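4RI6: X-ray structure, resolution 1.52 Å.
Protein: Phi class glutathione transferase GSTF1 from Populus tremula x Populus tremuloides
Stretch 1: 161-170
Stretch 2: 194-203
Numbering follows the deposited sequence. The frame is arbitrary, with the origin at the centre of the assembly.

Stretch 1 161-170: EFSFADLSHL
Stretch 2, residues 194-203: RWWTEISNRE

Helix 194-200 crosses helix 164-170 almost perpendicularly (signed crossing angle -89°, axes 10.1 Å apart at closest approach), and the contact buries 463 Å² summed over both stretches. Register is set by Asp166 CA to Ile199 CA, 7.0 Å, and Leu170 CA to Ser200 CA, 6.7 Å. Backbone torsions are helical from Phe164 to Leu170 and through Ser200; Phe162 is extended (-51/136), as is Arg202 (-62/144).

Arg194 makes no contact. Trp195 (chi1 t, chi2 76°) starts sideways, but its indole reaches across: NE1 donates to Asp166 OD1 at 2.8 Å and 164°, the one hydrogen bond between the stretches. Asp166 (chi1 m) suits this buried place because both carboxylate oxygens are used; OD2 accepts from Ser163 N at 2.9 Å, beside the cap in which Ser163 OG accepts from Ala165 N at 3.0 Å. The six-membered ring of Trp195 turns its edge toward the face of His169 (centroids 5.6 Å, planes 75°). His169 (m, 76°) is held by ND1 donating to Ala165 O at 2.7 Å.

Trp196 (t, -109°) presents its ring edge to the carbonyl of Leu170, CH2 to O 3.6 Å, while its CZ3 lies 3.9 Å from Leu170 CD2. Thr197 and Glu198 stay clear.

Ile199 (p, t) points toward stretch 1 and fills the middle with branched hydrocarbon: CG2 lies 3.7 Å from Phe162 CD1, at the ring edge, and CG1 3.6 Å from Leu170 CD2. Leu170 (m, t) also packs its CD2 3.8 Å from Ser200 CA. Ser200 OG (chi1 p) donates to Trp196 O at 2.7 Å.

Past exposed Asn201, Arg202 (m, t, p, chi4 84°) lays its guanidinium flat on Phe162 (t, 79°): planes 6°, centres 3.8 Å, Arg202 CZ to Phe162 CD2 3.3 Å. This combines cation-pi and CH-pi contact, with Arg202 CD 3.3 Å from the Phe162 ring centroid. Glu203 is out of reach.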

ATOM      1  N   GLU A 161      10.052  19.248  -2.252  1.00 27.39           N
ATOM      2  CA  GLU A 161       8.846  19.581  -2.980  1.00 29.00           C
ATOM      3  C   GLU A 161       7.679  18.754  -2.446  1.00 26.20           C
ATOM      4  O   GLU A 161       7.846  17.577  -2.182  1.00 26.59           O
ATOM      5  CB  GLU A 161       9.070  19.292  -4.468  1.00 34.54           C
ATOM      6  CG  GLU A 161       8.285  20.150  -5.424  1.00 39.16           C
ATOM      7  CD  GLU A 161       8.730  19.967  -6.879  1.00 42.59           C
ATOM      8  OE1 GLU A 161       9.792  19.344  -7.131  1.00 44.13           O
ATOM      9  OE2 GLU A 161       8.010  20.453  -7.776  1.00 43.80           O
ATOM     10  N   PHE A 162       6.524  19.381  -2.263  1.00 24.03           N
ATOM     11  CA  PHE A 162       5.291  18.656  -1.927  1.00 23.38           C
ATOM     12  C   PHE A 162       5.095  17.521  -2.919  1.00 22.86           C
ATOM     13  O   PHE A 162       5.269  17.712  -4.119  1.00 24.75           O
ATOM     14  CB  PHE A 162       4.080  19.597  -1.939  1.00 23.60           C
ATOM     15  CG  PHE A 162       2.760  18.929  -1.604  1.00 23.83           C
ATOM     16  CD1 PHE A 162       2.421  18.642  -0.294  1.00 23.37           C
ATOM     17  CD2 PHE A 162       1.835  18.654  -2.600  1.00 24.09           C
ATOM     18  CE1 PHE A 162       1.204  18.059   0.017  1.00 23.37           C
ATOM     19  CE2 PHE A 162       0.616  18.067  -2.300  1.00 23.95           C
ATOM     20  CZ  PHE A 162       0.299  17.770  -0.989  1.00 23.04           C
ATOM     21  N   SER A 163       4.738  16.343  -2.425  1.00 20.62           N
ATOM     22  CA  SER A 163       4.501  15.215  -3.313  1.00 19.51           C
ATOM     23  C   SER A 163       3.277  14.451  -2.896  1.00 18.43           C
ATOM     24  O   SER A 163       2.688  14.711  -1.841  1.00 17.22           O
ATOM     25  CB  SER A 163       5.695  14.261  -3.332  1.00 18.90           C
ATOM     26  OG  SER A 163       5.708  13.420  -2.199  1.00 18.82           O
ATOM     27  N   PHE A 164       2.917  13.466  -3.712  1.00 18.09           N
ATOM     28  CA  PHE A 164       1.827  12.588  -3.346  1.00 17.61           C
ATOM     29  C   PHE A 164       2.075  11.897  -2.004  1.00 17.39           C
ATOM     30  O   PHE A 164       1.131  11.557  -1.288  1.00 18.20           O
ATOM     31  CB  PHE A 164       1.579  11.534  -4.443  1.00 18.83           C
ATOM     32  CG  PHE A 164       0.372  10.712  -4.172  1.00 19.16           C
ATOM     33  CD1 PHE A 164      -0.883  11.273  -4.295  1.00 19.71           C
ATOM     34  CD2 PHE A 164       0.472   9.416  -3.696  1.00 19.50           C
ATOM     35  CE1 PHE A 164      -1.998  10.570  -3.987  1.00 19.54           C
ATOM     36  CE2 PHE A 164      -0.659   8.700  -3.399  1.00 19.77           C
ATOM     37  CZ  PHE A 164      -1.894   9.279  -3.551  1.00 19.99           C
ATOM     38  N   ALA A 165       3.338  11.681  -1.647  1.00 16.36           N
ATOM     39  CA  ALA A 165       3.626  11.082  -0.347  1.00 17.23           C
ATOM     40  C   ALA A 165       3.053  11.935   0.769  1.00 17.22           C
ATOM     41  O   ALA A 165       2.426  11.415   1.687  1.00 18.80           O
ATOM     42  CB  ALA A 165       5.100  10.884  -0.154  1.00 17.18           C
ATOM     43  N   ASP A 166       3.263  13.245   0.701  1.00 16.62           N
ATOM     44  CA  ASP A 166       2.701  14.139   1.720  1.00 17.01           C
ATOM     45  C   ASP A 166       1.182  14.165   1.633  1.00 16.49           C
ATOM     46  O   ASP A 166       0.484  14.051   2.647  1.00 16.42           O
ATOM     47  CB  ASP A 166       3.266  15.541   1.569  1.00 17.44           C
ATOM     48  CG  ASP A 166       4.769  15.537   1.480  1.00 18.11           C
ATOM     49  OD1 ASP A 166       5.437  15.317   2.516  1.00 18.35           O
ATOM     50  OD2 ASP A 166       5.276  15.764   0.369  1.00 18.58           O
ATOM     51  N   LEU A 167       0.678  14.286   0.406  1.00 16.70           N
ATOM     52  CA  LEU A 167      -0.754  14.358   0.158  1.00 16.93           C
ATOM     53  C   LEU A 167      -1.466  13.180   0.796  1.00 16.72           C
ATOM     54  O   LEU A 167      -2.495  13.349   1.449  1.00 16.39           O
ATOM     55  CB  LEU A 167      -1.033  14.430  -1.347  1.00 16.93           C
ATOM     56  CG  LEU A 167      -2.470  14.676  -1.797  1.00 18.28           C
ATOM     57  CD1 LEU A 167      -2.479  15.223  -3.218  1.00 18.15           C
ATOM     58  CD2 LEU A 167      -3.325  13.400  -1.705  1.00 19.23           C
ATOM     59  N   SER A 168      -0.875  11.999   0.677  1.00 16.58           N
ATOM     60  CA  SER A 168      -1.548  10.801   1.120  1.00 16.76           C
ATOM     61  C   SER A 168      -1.739  10.753   2.648  1.00 16.52           C
ATOM     62  O   SER A 168      -2.619  10.013   3.128  1.00 17.00           O
ATOM     63  CB  SER A 168      -0.763   9.573   0.611  1.00 16.70           C
ATOM     64  OG  SER A 168      -1.556   8.411   0.593  1.00 16.77           O
ATOM     65  N   HIS A 169      -0.946  11.548   3.389  1.00 15.71           N
ATOM     66  CA  HIS A 169      -1.070  11.652   4.849  1.00 15.47           C
ATOM     67  C   HIS A 169      -2.159  12.626   5.312  1.00 16.10           C
ATOM     68  O   HIS A 169      -2.561  12.605   6.472  1.00 17.29           O
ATOM     69  CB  HIS A 169       0.250  12.080   5.479  1.00 15.63           C
ATOM     70  CG  HIS A 169       1.313  11.043   5.433  1.00 15.61           C
ATOM     71  ND1 HIS A 169       2.021  10.732   4.286  1.00 16.34           N
ATOM     72  CD2 HIS A 169       1.782  10.214   6.398  1.00 16.11           C
ATOM     73  CE1 HIS A 169       2.870   9.753   4.551  1.00 16.03           C
ATOM     74  NE2 HIS A 169       2.743   9.417   5.822  1.00 16.02           N
ATOM     75  N   LEU A 170      -2.625  13.476   4.408  1.00 16.29           N
ATOM     76  CA  LEU A 170      -3.579  14.504   4.788  1.00 17.61           C
ATOM     77  C   LEU A 170      -4.893  13.945   5.367  1.00 17.76           C
ATOM     78  O   LEU A 170      -5.367  14.462   6.378  1.00 18.77           O
ATOM     79  CB  LEU A 170      -3.880  15.419   3.596  1.00 18.24           C
ATOM     80  CG  LEU A 170      -2.768  16.423   3.276  1.00 19.71           C
ATOM     81  CD1 LEU A 170      -2.963  17.074   1.905  1.00 19.32           C
ATOM     82  CD2 LEU A 170      -2.683  17.493   4.357  1.00 21.30           C
ATOM     83  N   ARG A 194       5.651  21.534  11.593  1.00 17.01           N
ATOM     84  CA  ARG A 194       5.950  22.441  10.483  1.00 17.08           C
ATOM     85  C   ARG A 194       5.403  21.876   9.176  1.00 17.25           C
ATOM     86  O   ARG A 194       4.691  22.554   8.410  1.00 18.30           O
ATOM     87  CB  ARG A 194       7.454  22.652  10.359  1.00 17.69           C
ATOM     88  CG  ARG A 194       7.854  23.558   9.221  1.00 17.85           C
ATOM     89  CD  ARG A 194       9.244  23.266   8.758  1.00 17.96           C
ATOM     90  NE  ARG A 194       9.304  22.008   8.006  1.00 18.20           N
ATOM     91  CZ  ARG A 194      10.183  21.042   8.212  1.00 18.17           C
ATOM     92  NH1 ARG A 194      11.069  21.119   9.203  1.00 17.67           N
ATOM     93  NH2 ARG A 194      10.153  19.971   7.438  1.00 17.96           N
ATOM     94  N   TRP A 195       5.769  20.628   8.928  1.00 17.25           N
ATOM     95  CA  TRP A 195       5.317  19.899   7.763  1.00 17.45           C
ATOM     96  C   TRP A 195       3.792  19.863   7.706  1.00 18.06           C
ATOM     97  O   TRP A 195       3.211  20.180   6.675  1.00 18.22           O
ATOM     98  CB  TRP A 195       5.896  18.496   7.823  1.00 16.97           C
ATOM     99  CG  TRP A 195       5.328  17.458   6.913  1.00 16.92           C
ATOM    100  CD1 TRP A 195       5.557  17.317   5.577  1.00 17.52           C
ATOM    101  CD2 TRP A 195       4.512  16.346   7.299  1.00 16.96           C
ATOM    102  NE1 TRP A 195       4.918  16.193   5.105  1.00 16.68           N
ATOM    103  CE2 TRP A 195       4.268  15.580   6.140  1.00 16.97           C
ATOM    104  CE3 TRP A 195       3.958  15.931   8.509  1.00 18.18           C
ATOM    105  CZ2 TRP A 195       3.500  14.401   6.157  1.00 17.87           C
ATOM    106  CZ3 TRP A 195       3.184  14.765   8.526  1.00 18.42           C
ATOM    107  CH2 TRP A 195       2.974  14.013   7.353  1.00 18.31           C
ATOM    108  N   TRP A 196       3.160  19.483   8.817  1.00 18.34           N
ATOM    109  CA  TRP A 196       1.706  19.414   8.877  1.00 17.85           C
ATOM    110  C   TRP A 196       1.078  20.769   8.514  1.00 18.45           C
ATOM    111  O   TRP A 196       0.085  20.848   7.763  1.00 18.94           O
ATOM    112  CB  TRP A 196       1.207  18.971  10.259  1.00 18.56           C
ATOM    113  CG  TRP A 196      -0.277  18.916  10.201  1.00 18.92           C
ATOM    114  CD1 TRP A 196      -1.147  19.761  10.795  1.00 20.53           C
ATOM    115  CD2 TRP A 196      -1.063  18.021   9.408  1.00 19.20           C
ATOM    116  NE1 TRP A 196      -2.426  19.449  10.444  1.00 21.19           N
ATOM    117  CE2 TRP A 196      -2.407  18.386   9.583  1.00 20.38           C
ATOM    118  CE3 TRP A 196      -0.760  16.951   8.566  1.00 20.04           C
ATOM    119  CZ2 TRP A 196      -3.445  17.719   8.956  1.00 20.53           C
ATOM    120  CZ3 TRP A 196      -1.789  16.291   7.952  1.00 20.60           C
ATOM    121  CH2 TRP A 196      -3.115  16.673   8.152  1.00 21.24           C
ATOM    122  N   THR A 197       1.661  21.834   9.048  1.00 19.34           N
ATOM    123  CA  THR A 197       1.173  23.172   8.776  1.00 20.62           C
ATOM    124  C   THR A 197       1.289  23.471   7.292  1.00 19.93           C
ATOM    125  O   THR A 197       0.352  23.973   6.688  1.00 20.85           O
ATOM    126  CB  THR A 197       1.946  24.205   9.601  1.00 22.43           C
ATOM    127  OG1 THR A 197       1.773  23.931  10.995  1.00 23.20           O
ATOM    128  CG2 THR A 197       1.444  25.584   9.338  1.00 23.07           C
ATOM    129  N   GLU A 198       2.423  23.141   6.681  1.00 18.19           N
ATOM    130  CA  GLU A 198       2.584  23.443   5.262  1.00 18.41           C
ATOM    131  C   GLU A 198       1.627  22.659   4.397  1.00 19.02           C
ATOM    132  O   GLU A 198       1.025  23.205   3.489  1.00 20.07           O
ATOM    133  CB  GLU A 198       4.012  23.172   4.782  1.00 18.84           C
ATOM    134  CG  GLU A 198       5.072  24.056   5.419  1.00 19.40           C
ATOM    135  CD  GLU A 198       6.162  24.404   4.438  1.00 21.21           C
ATOM    136  OE1 GLU A 198       7.335  24.011   4.654  1.00 20.89           O
ATOM    137  OE2 GLU A 198       5.845  25.097   3.439  1.00 23.20           O
ATOM    138  N   ILE A 199       1.475  21.369   4.656  1.00 19.65           N
ATOM    139  CA  ILE A 199       0.695  20.570   3.723  1.00 19.44           C
ATOM    140  C   ILE A 199      -0.810  20.762   3.935  1.00 18.71           C
ATOM    141  O   ILE A 199      -1.572  20.747   2.959  1.00 20.22           O
ATOM    142  CB  ILE A 199       1.085  19.064   3.778  1.00 19.27           C
ATOM    143  CG1 ILE A 199       0.761  18.391   5.115  1.00 19.28           C
ATOM    144  CG2 ILE A 199       2.548  18.924   3.419  1.00 19.72           C
ATOM    145  CD1 ILE A 199       0.947  16.841   5.079  1.00 19.15           C
ATOM    146  N   SER A 200      -1.247  21.012   5.172  1.00 18.13           N
ATOM    147  CA  SER A 200      -2.685  21.110   5.438  1.00 19.69           C
ATOM    148  C   SER A 200      -3.255  22.454   5.023  1.00 20.18           C
ATOM    149  O   SER A 200      -4.473  22.611   4.938  1.00 21.02           O
ATOM    150  CB  SER A 200      -2.988  20.864   6.916  1.00 20.19           C
ATOM    151  OG  SER A 200      -2.448  21.866   7.761  1.00 20.44           O
ATOM    152  N   ASN A 201      -2.377  23.418   4.763  1.00 21.18           N
ATOM    153  CA  ASN A 201      -2.825  24.721   4.281  1.00 22.93           C
ATOM    154  C   ASN A 201      -2.702  24.928   2.766  1.00 24.77           C
ATOM    155  O   ASN A 201      -2.950  26.032   2.267  1.00 25.95           O
ATOM    156  CB  ASN A 201      -2.074  25.835   5.037  1.00 23.52           C
ATOM    157  CG  ASN A 201      -2.649  26.057   6.409  1.00 24.75           C
ATOM    158  OD1 ASN A 201      -3.716  26.668   6.562  1.00 26.25           O
ATOM    159  ND2 ASN A 201      -1.995  25.508   7.413  1.00 23.35           N
ATOM    160  N   ARG A 202      -2.397  23.868   2.026  1.00 25.02           N
ATOM    161  CA  ARG A 202      -2.495  23.937   0.575  1.00 24.72           C
ATOM    162  C   ARG A 202      -3.938  24.203   0.154  1.00 24.67           C
ATOM    163  O   ARG A 202      -4.873  23.706   0.779  1.00 24.10           O
ATOM    164  CB  ARG A 202      -1.995  22.650  -0.052  1.00 25.05           C
ATOM    165  CG  ARG A 202      -0.539  22.426   0.219  1.00 25.92           C
ATOM    166  CD  ARG A 202      -0.058  21.181  -0.485  1.00 26.48           C
ATOM    167  NE  ARG A 202      -0.006  21.309  -1.942  1.00 27.60           N
ATOM    168  CZ  ARG A 202       1.010  21.837  -2.612  1.00 28.64           C
ATOM    169  NH1 ARG A 202       2.033  22.365  -1.953  1.00 30.41           N
ATOM    170  NH2 ARG A 202       0.996  21.856  -3.936  1.00 29.20           N
ATOM    171  N   GLU A 203      -4.119  24.975  -0.913  1.00 25.79           N
ATOM    172  CA  GLU A 203      -5.453  25.314  -1.375  1.00 27.00           C
ATOM    173  C   GLU A 203      -6.221  24.060  -1.773  1.00 26.15           C
ATOM    174  O   GLU A 203      -7.419  23.994  -1.552  1.00 25.90           O
ATOM    175  CB  GLU A 203      -5.390  26.300  -2.548  1.00 29.83           C
ATOM    176  CG  GLU A 203      -4.907  27.710  -2.180  1.00 32.78           C
ATOM    177  CD  GLU A 203      -5.811  28.404  -1.174  1.00 34.60           C
ATOM    178  OE1 GLU A 203      -7.016  28.057  -1.097  1.00 34.08           O
ATOM    179  OE2 GLU A 203      -5.306  29.287  -0.445  1.00 36.46           O
TER